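Local coordinates for periplasmic binding protein (Veillonella parvula, PDB 4MO9) that probably captures a solute, perhaps an iron chelate, in the periplasm and delivers it to a membrane transporter, as TroA-like binding proteins do, at residues L253-G264 and L302-A313. Numbering follows the deposited sequence.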
ATOM      1  N   LEU A 253     -23.266 -13.858   7.962  1.00 52.18           N
ATOM      2  CA  LEU A 253     -24.098 -15.044   7.775  1.00 55.57           C
ATOM      3  C   LEU A 253     -25.365 -14.720   6.972  1.00 56.61           C
ATOM      4  O   LEU A 253     -25.764 -15.492   6.095  1.00 58.84           O
ATOM      5  CB  LEU A 253     -24.462 -15.671   9.127  1.00 56.34           C
ATOM      6  CG  LEU A 253     -23.293 -16.075  10.034  1.00 57.15           C
ATOM      7  CD1 LEU A 253     -23.771 -16.665  11.357  1.00 59.80           C
ATOM      8  CD2 LEU A 253     -22.380 -17.056   9.328  1.00 55.58           C
ATOM      9  N   GLU A 254     -25.983 -13.578   7.266  1.00 55.69           N
ATOM     10  CA  GLU A 254     -27.231 -13.185   6.613  1.00 56.66           C
ATOM     11  C   GLU A 254     -27.011 -12.791   5.153  1.00 54.93           C
ATOM     12  O   GLU A 254     -27.816 -13.121   4.280  1.00 50.82           O
ATOM     13  CB  GLU A 254     -27.880 -12.029   7.373  1.00 62.01           C
ATOM     14  CG  GLU A 254     -28.270 -12.368   8.809  1.00 71.53           C
ATOM     15  CD  GLU A 254     -28.711 -11.148   9.604  1.00 76.70           C
ATOM     16  OE1 GLU A 254     -28.139 -10.052   9.387  1.00 76.59           O
ATOM     17  OE2 GLU A 254     -29.623 -11.289  10.446  1.00 78.87           O
ATOM     18  N   LYS A 255     -25.925 -12.070   4.895  1.00 52.63           N
ATOM     19  CA  LYS A 255     -25.618 -11.633   3.538  1.00 54.18           C
ATOM     20  C   LYS A 255     -25.152 -12.782   2.653  1.00 50.14           C
ATOM     21  O   LYS A 255     -25.421 -12.781   1.452  1.00 45.94           O
ATOM     22  CB  LYS A 255     -24.566 -10.520   3.544  1.00 56.59           C
ATOM     23  CG  LYS A 255     -25.095  -9.169   3.998  1.00 62.54           C
ATOM     24  CD  LYS A 255     -26.304  -8.755   3.170  1.00 66.96           C
ATOM     25  CE  LYS A 255     -26.690  -7.307   3.435  1.00 69.39           C
ATOM     26  NZ  LYS A 255     -27.048  -7.092   4.861  1.00 72.42           N
ATOM     27  N   ASN A 256     -24.461 -13.754   3.251  1.00 49.11           N
ATOM     28  CA  ASN A 256     -23.932 -14.906   2.518  1.00 50.63           C
ATOM     29  C   ASN A 256     -23.224 -14.479   1.232  1.00 45.94           C
ATOM     30  O   ASN A 256     -23.685 -14.771   0.136  1.00 45.54           O
ATOM     31  CB  ASN A 256     -25.058 -15.902   2.205  1.00 54.26           C
ATOM     32  CG  ASN A 256     -24.539 -17.281   1.836  1.00 57.67           C
ATOM     33  OD1 ASN A 256     -23.405 -17.647   2.161  1.00 56.66           O
ATOM     34  ND2 ASN A 256     -25.375 -18.060   1.157  1.00 60.89           N
ATOM     35  N   PRO A 257     -22.098 -13.772   1.365  1.00 45.44           N
ATOM     36  CA  PRO A 257     -21.481 -13.148   0.186  1.00 40.88           C
ATOM     37  C   PRO A 257     -20.917 -14.160  -0.817  1.00 42.56           C
ATOM     38  O   PRO A 257     -20.549 -15.279  -0.428  1.00 43.59           O
ATOM     39  CB  PRO A 257     -20.349 -12.312   0.792  1.00 39.60           C
ATOM     40  CG  PRO A 257     -19.990 -13.042   2.067  1.00 37.76           C
ATOM     41  CD  PRO A 257     -21.300 -13.581   2.592  1.00 43.74           C
ATOM     42  N   ASP A 258     -20.862 -13.770  -2.092  1.00 43.51           N
ATOM     43  CA  ASP A 258     -20.271 -14.614  -3.132  1.00 43.99           C
ATOM     44  C   ASP A 258     -18.791 -14.885  -2.858  1.00 41.19           C
ATOM     45  O   ASP A 258     -18.287 -15.976  -3.130  1.00 40.65           O
ATOM     46  CB  ASP A 258     -20.400 -13.947  -4.507  1.00 45.12           C
ATOM     47  CG  ASP A 258     -21.845 -13.863  -4.996  1.00 50.42           C
ATOM     48  OD1 ASP A 258     -22.612 -14.833  -4.803  1.00 49.85           O
ATOM     49  OD2 ASP A 258     -22.204 -12.819  -5.584  1.00 49.08           O
ATOM     50  N   ILE A 259     -18.103 -13.877  -2.322  1.00 36.74           N
ATOM     51  CA  ILE A 259     -16.653 -13.918  -2.160  1.00 37.77           C
ATOM     52  C   ILE A 259     -16.274 -13.365  -0.777  1.00 36.84           C
ATOM     53  O   ILE A 259     -16.923 -12.448  -0.272  1.00 35.95           O
ATOM     54  CB  ILE A 259     -15.969 -13.097  -3.298  1.00 37.44           C
ATOM     55  CG1 ILE A 259     -16.226 -13.765  -4.657  1.00 36.26           C
ATOM     56  CG2 ILE A 259     -14.465 -12.910  -3.057  1.00 33.00           C
ATOM     57  CD1 ILE A 259     -15.845 -12.899  -5.856  1.00 39.42           C
ATOM     58  N   ILE A 260     -15.259 -13.960  -0.150  1.00 38.04           N
ATOM     59  CA  ILE A 260     -14.700 -13.450   1.106  1.00 37.54           C
ATOM     60  C   ILE A 260     -13.215 -13.210   0.850  1.00 35.67           C
ATOM     61  O   ILE A 260     -12.545 -14.052   0.236  1.00 35.30           O
ATOM     62  CB  ILE A 260     -14.853 -14.476   2.263  1.00 35.13           C
ATOM     63  CG1 ILE A 260     -16.314 -14.593   2.719  1.00 36.20           C
ATOM     64  CG2 ILE A 260     -13.977 -14.088   3.458  1.00 36.34           C
ATOM     65  CD1 ILE A 260     -16.566 -15.754   3.734  1.00 36.16           C
HETATM   66  N   MSE A 261     -12.696 -12.068   1.288  1.00 33.14           N
HETATM   67  CA  MSE A 261     -11.261 -11.830   1.200  1.00 32.68           C
HETATM   68  C   MSE A 261     -10.754 -11.339   2.548  1.00 32.57           C
HETATM   69  O   MSE A 261     -11.246 -10.325   3.067  1.00 30.22           O
HETATM   70  CB  MSE A 261     -10.943 -10.820   0.094  1.00 30.44           C
HETATM   71  CG  MSE A 261      -9.467 -10.798  -0.282  1.00 32.68           C
HETATM   72 SE   MSE A 261      -9.059  -9.491  -1.676  0.73 41.48          SE
HETATM   73  CE  MSE A 261     -10.426 -10.098  -2.944  1.00 31.14           C
ATOM     74  N   ILE A 262      -9.807 -12.083   3.126  1.00 31.75           N
ATOM     75  CA  ILE A 262      -9.218 -11.742   4.422  1.00 32.25           C
ATOM     76  C   ILE A 262      -7.811 -11.187   4.216  1.00 32.76           C
ATOM     77  O   ILE A 262      -6.948 -11.895   3.698  1.00 35.24           O
ATOM     78  CB  ILE A 262      -9.098 -12.983   5.335  1.00 34.80           C
ATOM     79  CG1 ILE A 262     -10.436 -13.726   5.438  1.00 38.13           C
ATOM     80  CG2 ILE A 262      -8.570 -12.582   6.715  1.00 35.32           C
ATOM     81  CD1 ILE A 262     -11.533 -12.938   6.134  1.00 39.50           C
HETATM   82  N   MSE A 263      -7.560  -9.945   4.625  1.00 31.04           N
HETATM   83  CA  MSE A 263      -6.253  -9.335   4.356  1.00 33.68           C
HETATM   84  C   MSE A 263      -5.173  -9.853   5.323  1.00 33.73           C
HETATM   85  O   MSE A 263      -5.414  -9.994   6.533  1.00 35.70           O
HETATM   86  CB  MSE A 263      -6.343  -7.803   4.380  1.00 31.95           C
HETATM   87  CG  MSE A 263      -7.492  -7.242   3.529  1.00 30.31           C
HETATM   88 SE   MSE A 263      -7.565  -7.933   1.699  0.72 37.05          SE
HETATM   89  CE  MSE A 263      -9.387  -7.348   1.337  1.00 30.85           C
ATOM     90  N   GLY A 264      -4.000 -10.173   4.778  1.00 31.63           N
ATOM     91  CA  GLY A 264      -2.898 -10.662   5.586  1.00 30.08           C
ATOM     92  C   GLY A 264      -1.725  -9.700   5.622  1.00 31.54           C
ATOM     93  O   GLY A 264      -1.609  -8.805   4.775  1.00 30.20           O
ATOM     94  N   LEU A 302     -21.127 -21.228   4.776  1.00 48.74           N
ATOM     95  CA  LEU A 302     -21.171 -20.046   3.913  1.00 47.05           C
ATOM     96  C   LEU A 302     -20.957 -20.412   2.448  1.00 48.58           C
ATOM     97  O   LEU A 302     -20.072 -21.211   2.116  1.00 48.24           O
ATOM     98  CB  LEU A 302     -20.127 -19.002   4.337  1.00 46.39           C
ATOM     99  CG  LEU A 302     -20.471 -18.150   5.563  1.00 47.73           C
ATOM    100  CD1 LEU A 302     -19.352 -17.171   5.900  1.00 44.54           C
ATOM    101  CD2 LEU A 302     -21.776 -17.410   5.345  1.00 51.75           C
ATOM    102  N   LYS A 303     -21.775 -19.822   1.581  1.00 47.65           N
ATOM    103  CA  LYS A 303     -21.636 -19.978   0.142  1.00 49.87           C
ATOM    104  C   LYS A 303     -20.185 -19.734  -0.306  1.00 48.16           C
ATOM    105  O   LYS A 303     -19.648 -20.488  -1.119  1.00 47.41           O
ATOM    106  CB  LYS A 303     -22.596 -19.012  -0.558  1.00 58.35           C
ATOM    107  CG  LYS A 303     -22.528 -19.013  -2.073  1.00 63.44           C
ATOM    108  CD  LYS A 303     -23.653 -18.177  -2.681  1.00 68.12           C
ATOM    109  CE  LYS A 303     -23.455 -16.694  -2.424  1.00 70.26           C
ATOM    110  NZ  LYS A 303     -24.469 -15.865  -3.137  1.00 71.84           N
ATOM    111  N   ALA A 304     -19.542 -18.702   0.239  1.00 44.77           N
ATOM    112  CA  ALA A 304     -18.165 -18.397  -0.143  1.00 43.86           C
ATOM    113  C   ALA A 304     -17.182 -19.512   0.236  1.00 45.64           C
ATOM    114  O   ALA A 304     -16.220 -19.775  -0.496  1.00 46.92           O
ATOM    115  CB  ALA A 304     -17.719 -17.059   0.443  1.00 42.57           C
ATOM    116  N   VAL A 305     -17.417 -20.159   1.374  1.00 45.73           N
ATOM    117  CA  VAL A 305     -16.525 -21.217   1.831  1.00 46.57           C
ATOM    118  C   VAL A 305     -16.764 -22.498   1.033  1.00 48.26           C
ATOM    119  O   VAL A 305     -15.816 -23.109   0.522  1.00 48.33           O
ATOM    120  CB  VAL A 305     -16.664 -21.461   3.351  1.00 49.23           C
ATOM    121  CG1 VAL A 305     -15.879 -22.689   3.776  1.00 49.27           C
ATOM    122  CG2 VAL A 305     -16.181 -20.232   4.124  1.00 49.91           C
ATOM    123  N   GLU A 306     -18.035 -22.878   0.912  1.00 50.63           N
ATOM    124  CA  GLU A 306     -18.437 -24.039   0.124  1.00 54.14           C
ATOM    125  C   GLU A 306     -17.912 -24.009  -1.313  1.00 53.39           C
ATOM    126  O   GLU A 306     -17.437 -25.028  -1.821  1.00 56.36           O
ATOM    127  CB  GLU A 306     -19.963 -24.166   0.111  1.00 56.73           C
ATOM    128  CG  GLU A 306     -20.526 -24.850   1.331  1.00 61.69           C
ATOM    129  CD  GLU A 306     -22.042 -24.751   1.407  1.00 64.64           C
ATOM    130  OE1 GLU A 306     -22.641 -24.050   0.556  1.00 67.47           O
ATOM    131  OE2 GLU A 306     -22.626 -25.353   2.326  1.00 63.40           O
ATOM    132  N   ASN A 307     -18.013 -22.852  -1.964  1.00 49.64           N
ATOM    133  CA  ASN A 307     -17.607 -22.717  -3.366  1.00 48.98           C
ATOM    134  C   ASN A 307     -16.132 -22.379  -3.539  1.00 46.08           C
ATOM    135  O   ASN A 307     -15.690 -22.112  -4.653  1.00 44.41           O
ATOM    136  CB  ASN A 307     -18.442 -21.646  -4.085  1.00 51.75           C
ATOM    137  CG  ASN A 307     -19.926 -21.946  -4.062  1.00 55.00           C
ATOM    138  OD1 ASN A 307     -20.335 -23.101  -3.954  1.00 55.52           O
ATOM    139  ND2 ASN A 307     -20.742 -20.899  -4.160  1.00 55.13           N
ATOM    140  N   LYS A 308     -15.388 -22.390  -2.437  1.00 45.42           N
ATOM    141  CA  LYS A 308     -13.969 -22.061  -2.456  1.00 43.48           C
ATOM    142  C   LYS A 308     -13.783 -20.678  -3.073  1.00 43.53           C
ATOM    143  O   LYS A 308     -13.045 -20.514  -4.046  1.00 44.21           O
ATOM    144  CB  LYS A 308     -13.164 -23.121  -3.222  1.00 45.76           C
ATOM    145  CG  LYS A 308     -13.314 -24.554  -2.660  1.00 50.82           C
ATOM    146  CD  LYS A 308     -12.625 -24.703  -1.301  1.00 55.90           C
ATOM    147  CE  LYS A 308     -12.709 -26.135  -0.770  1.00 60.98           C
ATOM    148  NZ  LYS A 308     -11.803 -26.344   0.401  1.00 62.93           N
ATOM    149  N   GLN A 309     -14.484 -19.692  -2.521  1.00 39.55           N
ATOM    150  CA  GLN A 309     -14.324 -18.314  -2.963  1.00 42.80           C
ATOM    151  C   GLN A 309     -13.778 -17.473  -1.815  1.00 42.07           C
ATOM    152  O   GLN A 309     -14.250 -16.356  -1.562  1.00 42.19           O
ATOM    153  CB  GLN A 309     -15.648 -17.750  -3.485  1.00 44.70           C
ATOM    154  CG  GLN A 309     -16.142 -18.442  -4.753  1.00 47.10           C
ATOM    155  CD  GLN A 309     -15.236 -18.183  -5.942  1.00 49.44           C
ATOM    156  OE1 GLN A 309     -14.664 -17.103  -6.077  1.00 47.50           O
ATOM    157  NE2 GLN A 309     -15.104 -19.176  -6.813  1.00 52.99           N
ATOM    158  N   VAL A 310     -12.773 -18.030  -1.135  1.00 39.82           N
ATOM    159  CA  VAL A 310     -12.081 -17.360  -0.036  1.00 36.68           C
ATOM    160  C   VAL A 310     -10.652 -17.032  -0.465  1.00 36.81           C
ATOM    161  O   VAL A 310      -9.884 -17.932  -0.852  1.00 35.62           O
ATOM    162  CB  VAL A 310     -12.049 -18.232   1.235  1.00 37.01           C
ATOM    163  CG1 VAL A 310     -11.302 -17.515   2.353  1.00 35.76           C
ATOM    164  CG2 VAL A 310     -13.459 -18.564   1.673  1.00 36.81           C
ATOM    165  N   TYR A 311     -10.309 -15.745  -0.383  1.00 33.61           N
ATOM    166  CA  TYR A 311      -9.050 -15.215  -0.895  1.00 31.68           C
ATOM    167  C   TYR A 311      -8.344 -14.386   0.166  1.00 32.71           C
ATOM    168  O   TYR A 311      -8.907 -14.112   1.224  1.00 33.61           O
ATOM    169  CB  TYR A 311      -9.320 -14.312  -2.105  1.00 30.63           C
ATOM    170  CG  TYR A 311      -9.989 -15.027  -3.246  1.00 32.74           C
ATOM    171  CD1 TYR A 311     -11.367 -15.219  -3.263  1.00 34.78           C
ATOM    172  CD2 TYR A 311      -9.246 -15.529  -4.296  1.00 33.61           C
ATOM    173  CE1 TYR A 311     -11.987 -15.899  -4.304  1.00 35.75           C
ATOM    174  CE2 TYR A 311      -9.856 -16.208  -5.345  1.00 37.12           C
ATOM    175  CZ  TYR A 311     -11.224 -16.390  -5.339  1.00 36.03           C
ATOM    176  OH  TYR A 311     -11.829 -17.048  -6.379  1.00 35.12           O
ATOM    177  N   SER A 312      -7.113 -13.972  -0.131  1.00 33.23           N
ATOM    178  CA  SER A 312      -6.357 -13.108   0.769  1.00 31.54           C
ATOM    179  C   SER A 312      -5.340 -12.311  -0.037  1.00 27.65           C
ATOM    180  O   SER A 312      -4.693 -12.862  -0.928  1.00 29.70           O
ATOM    181  CB  SER A 312      -5.642 -13.957   1.835  1.00 36.24           C
ATOM    182  OG  SER A 312      -4.860 -13.125   2.691  1.00 37.66           O
ATOM    183  N   ALA A 313      -5.229 -11.014   0.248  1.00 29.87           N
ATOM    184  CA  ALA A 313      -4.217 -10.164  -0.364  1.00 29.67           C
ATOM    185  C   ALA A 313      -3.502  -9.421   0.755  1.00 29.73           C
ATOM    186  O   ALA A 313      -4.069  -9.240   1.834  1.00 32.85           O
ATOM    187  CB  ALA A 313      -4.856  -9.180  -1.333  1.00 29.47           C
TER
HETATM  188  O   HOH W   1     -20.889 -16.870   1.863  1.00 43.34           O
HETATM  189  O   HOH W   2     -19.652 -18.197  -4.247  1.00 40.83           O
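Ile260 and Met261 pair with Val310 and Tyr311 as neighbouring parallel strands, 259-263 and 310-313, in the mixed sheet of one lobe of this periplasmic-binding-protein fold. Ile260 N donates almost straight (172°) to Gln309 O, and Ile260 O accepts from Tyr311 N. Beta-branched Ile260 suits the buried face towards helix 303-306: its CG1 lies 3.6 Å from Ala304 CB, a methyl small enough to let the helix sit close, while its CD1 meets Leu302 CD1 at 3.8 Å. On the face with Met261, Ile259 CG2 touches Tyr311 CD1; the phenol OH reaches back to Gln309 OE1, and the ring stacks with His367.

Before the strands, Asn256 reaches across to the start of helix 303-306, where Leu302 holds the N-cap position. With CG anti to the backbone N (chi1 -163°), its OD1 accepts from Lys303 N at 2.8 Å, in the carbonyl plane on a lone pair. An alanine here would remove that acceptor and would probably leave the first turn of helix 303-306 less firmly tied to the chain after helix 249-255. Water 1 reinforces the junction, donating to Asn256 OD1 and Pro257 O while accepting from Ala304 N. Lys303, long enough to pass Asn256, bends at chi3 (70°) and brings NZ 2.7 Å from Asp258 OD1 in a salt bridge, meeting that oxygen from above the carboxylate plane; Thr201 OG1 accepts from Asp258 N. At the far end of the strands, the compact hydroxyl of Ser312 replaces a backbone donor: OG gives its proton to Ile262 O at 2.6 Å, nearly in line with the C=O bond.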